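Local atomic coordinates of small S protein (PDB entry 2WVQ), a protein that controls vegetative incompatibility in the fungus Podospora anserina, forming the [het-s] prion and triggering a lethal reaction with het-S from incompatible cells. Residues L34-G39 with Q111-V116. The protein carries 2 engineered substitutions. Sequence-based numbering, arbitrary orientation.
Engineered in segment 34-39: His37 (natural residue Pro).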
loop_
_atom_site.group_PDB
_atom_site.type_symbol
_atom_site.label_atom_id
_atom_site.label_comp_id
_atom_site.label_asym_id
_atom_site.label_seq_id
_atom_site.Cartn_x
_atom_site.Cartn_y
_atom_site.Cartn_z
ATOM N N LEU A 34 -12.855 -0.047 13.868
ATOM C CA LEU A 34 -12.721 -1.436 13.439
ATOM C C LEU A 34 -14.115 -2.054 13.317
ATOM O O LEU A 34 -14.949 -1.906 14.206
ATOM C CB LEU A 34 -11.831 -2.264 14.379
ATOM C CG LEU A 34 -10.368 -1.816 14.533
ATOM C CD1 LEU A 34 -9.612 -2.873 15.307
ATOM C CD2 LEU A 34 -9.707 -1.573 13.177
ATOM N N GLY A 35 -14.320 -2.771 12.223
ATOM C CA GLY A 35 -15.639 -3.283 11.897
ATOM C C GLY A 35 -15.957 -4.603 12.569
ATOM O O GLY A 35 -15.106 -5.266 13.184
ATOM N N ARG A 36 -17.205 -5.006 12.402
ATOM C CA ARG A 36 -17.759 -6.164 13.072
ATOM C C ARG A 36 -16.895 -7.418 12.919
ATOM O O ARG A 36 -16.824 -8.246 13.837
ATOM C CB ARG A 36 -19.199 -6.367 12.542
ATOM C CG ARG A 36 -19.608 -7.798 12.270
ATOM C CD ARG A 36 -20.514 -7.836 11.058
ATOM N NE ARG A 36 -21.904 -7.974 11.461
ATOM C CZ ARG A 36 -22.545 -9.142 11.494
ATOM N NH1 ARG A 36 -21.900 -10.242 11.157
ATOM N NH2 ARG A 36 -23.809 -9.214 11.870
ATOM N N HIS A 37 -16.245 -7.556 11.767
ATOM C CA HIS A 37 -15.578 -8.795 11.414
ATOM C C HIS A 37 -14.263 -9.106 12.118
ATOM O O HIS A 37 -13.779 -10.243 12.013
ATOM C CB HIS A 37 -15.507 -9.008 9.884
ATOM C CG HIS A 37 -16.723 -9.696 9.326
ATOM N ND1 HIS A 37 -17.918 -9.038 9.098
ATOM C CD2 HIS A 37 -16.945 -10.996 9.005
ATOM C CE1 HIS A 37 -18.813 -9.894 8.639
ATOM N NE2 HIS A 37 -18.254 -11.092 8.587
ATOM N N PHE A 38 -13.716 -8.141 12.867
ATOM C CA PHE A 38 -12.603 -8.419 13.800
ATOM C C PHE A 38 -12.974 -9.396 14.929
ATOM O O PHE A 38 -12.105 -10.118 15.440
ATOM C CB PHE A 38 -12.014 -7.103 14.353
ATOM C CG PHE A 38 -11.210 -6.375 13.336
ATOM C CD1 PHE A 38 -11.812 -5.419 12.511
ATOM C CD2 PHE A 38 -9.863 -6.718 13.122
ATOM C CE1 PHE A 38 -11.056 -4.757 11.526
ATOM C CE2 PHE A 38 -9.114 -6.065 12.131
ATOM C CZ PHE A 38 -9.721 -5.093 11.335
ATOM N N GLY A 39 -14.260 -9.425 15.284
ATOM C CA GLY A 39 -14.801 -10.353 16.296
ATOM C C GLY A 39 -14.162 -10.201 17.663
ATOM O O GLY A 39 -14.033 -9.090 18.180
ATOM N N GLN A 111 -26.596 -3.069 6.398
ATOM C CA GLN A 111 -26.468 -2.335 7.669
ATOM C C GLN A 111 -25.920 -3.185 8.810
ATOM O O GLN A 111 -25.235 -2.666 9.692
ATOM C CB GLN A 111 -27.793 -1.699 8.094
ATOM C CG GLN A 111 -28.417 -0.812 7.034
ATOM C CD GLN A 111 -27.427 0.165 6.450
ATOM O OE1 GLN A 111 -26.783 0.914 7.184
ATOM N NE2 GLN A 111 -27.291 0.161 5.120
ATOM N N GLN A 112 -26.229 -4.481 8.788
ATOM C CA GLN A 112 -25.660 -5.444 9.747
ATOM C C GLN A 112 -24.138 -5.313 9.793
ATOM O O GLN A 112 -23.554 -5.165 10.867
ATOM C CB GLN A 112 -26.085 -6.902 9.429
ATOM C CG GLN A 112 -26.221 -7.253 7.920
ATOM C CD GLN A 112 -26.212 -8.766 7.597
ATOM O OE1 GLN A 112 -26.779 -9.585 8.326
ATOM N NE2 GLN A 112 -25.576 -9.127 6.482
ATOM N N ASP A 113 -23.528 -5.307 8.611
ATOM C CA ASP A 113 -22.075 -5.378 8.446
ATOM C C ASP A 113 -21.340 -4.048 8.634
ATOM O O ASP A 113 -20.103 -4.028 8.689
ATOM C CB ASP A 113 -21.741 -5.973 7.076
ATOM C CG ASP A 113 -22.249 -7.390 6.922
ATOM O OD1 ASP A 113 -22.872 -7.687 5.880
ATOM O OD2 ASP A 113 -22.038 -8.194 7.856
ATOM N N LEU A 114 -22.105 -2.962 8.758
ATOM C CA LEU A 114 -21.563 -1.616 8.929
ATOM C C LEU A 114 -21.359 -1.158 10.389
ATOM O O LEU A 114 -20.792 -0.087 10.635
ATOM C CB LEU A 114 -22.400 -0.606 8.129
ATOM C CG LEU A 114 -22.359 -0.794 6.604
ATOM C CD1 LEU A 114 -23.139 0.293 5.897
ATOM C CD2 LEU A 114 -20.939 -0.839 6.091
ATOM N N VAL A 115 -21.769 -1.998 11.336
ATOM C CA VAL A 115 -21.643 -1.741 12.774
ATOM C C VAL A 115 -20.176 -1.838 13.196
ATOM O O VAL A 115 -19.477 -2.786 12.815
ATOM C CB VAL A 115 -22.482 -2.788 13.580
ATOM C CG1 VAL A 115 -22.200 -2.728 15.084
ATOM C CG2 VAL A 115 -23.969 -2.589 13.322
ATOM N N VAL A 116 -19.712 -0.869 13.986
ATOM C CA VAL A 116 -18.313 -0.855 14.420
ATOM C C VAL A 116 -18.153 -1.056 15.934
ATOM O O VAL A 116 -19.020 -0.670 16.713
ATOM C CB VAL A 116 -17.535 0.436 13.949
ATOM C CG1 VAL A 116 -17.567 0.582 12.433
ATOM C CG2 VAL A 116 -18.088 1.686 14.589
#
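The Arg36 chain bends at its second and third torsions (chi2 -144°, chi3 -102°), which brings its guanidinium to the 111-116 loop. Asp113 meets it with CG beside the backbone N and anti to the carbonyl carbon, an anion facing an exposed cation. The two side chains meet at a slant, and the guanidinium and carboxylate planes stand 83° apart. Asp113 OD2 sits 3.4 Å above one face of the Arg36 guanidinium, displaced from its centre to the margin. The resulting salt bridge is long, with Arg36 NE 3.6 Å from Asp113 OD2, and rests on charge alone because no N-H points at the oxygen. Arg36 NE directs its N-H instead to the backbone oxygen Gln112 O, near the guanidinium plane, in a weak hydrogen bond of 3.3 Å. A long, flat cation suits this place, offering a face to one oxygen and an edge to another. Asp113 OD2 also lies in the plane of the ring of His37, an engineered residue, 3.7 Å from His37 CE1; this carboxylate would probably stabilise a protonated imidazole. In the helical HeLo domain, the globular part that precedes the prion-forming region, the contact joins the loop after strand 32-34 to the one between helices 79-108 and 124-140. A single beta bridge pairs Gly35 with Val116, their CA atoms 4.4 Å apart, and Leu34 is joined by a backbone hydrogen bond to Phe117. Val116 lays its branched CB 3.5 Å from Leu34 O, and its apolar side chain suits the touch on Ala153 of strand 152-154. Leu34 CB points away from 111-116, and its side chain packs on helices 42-62 and 157-176, with CD1 over the centre of one face of the Phe38 ring.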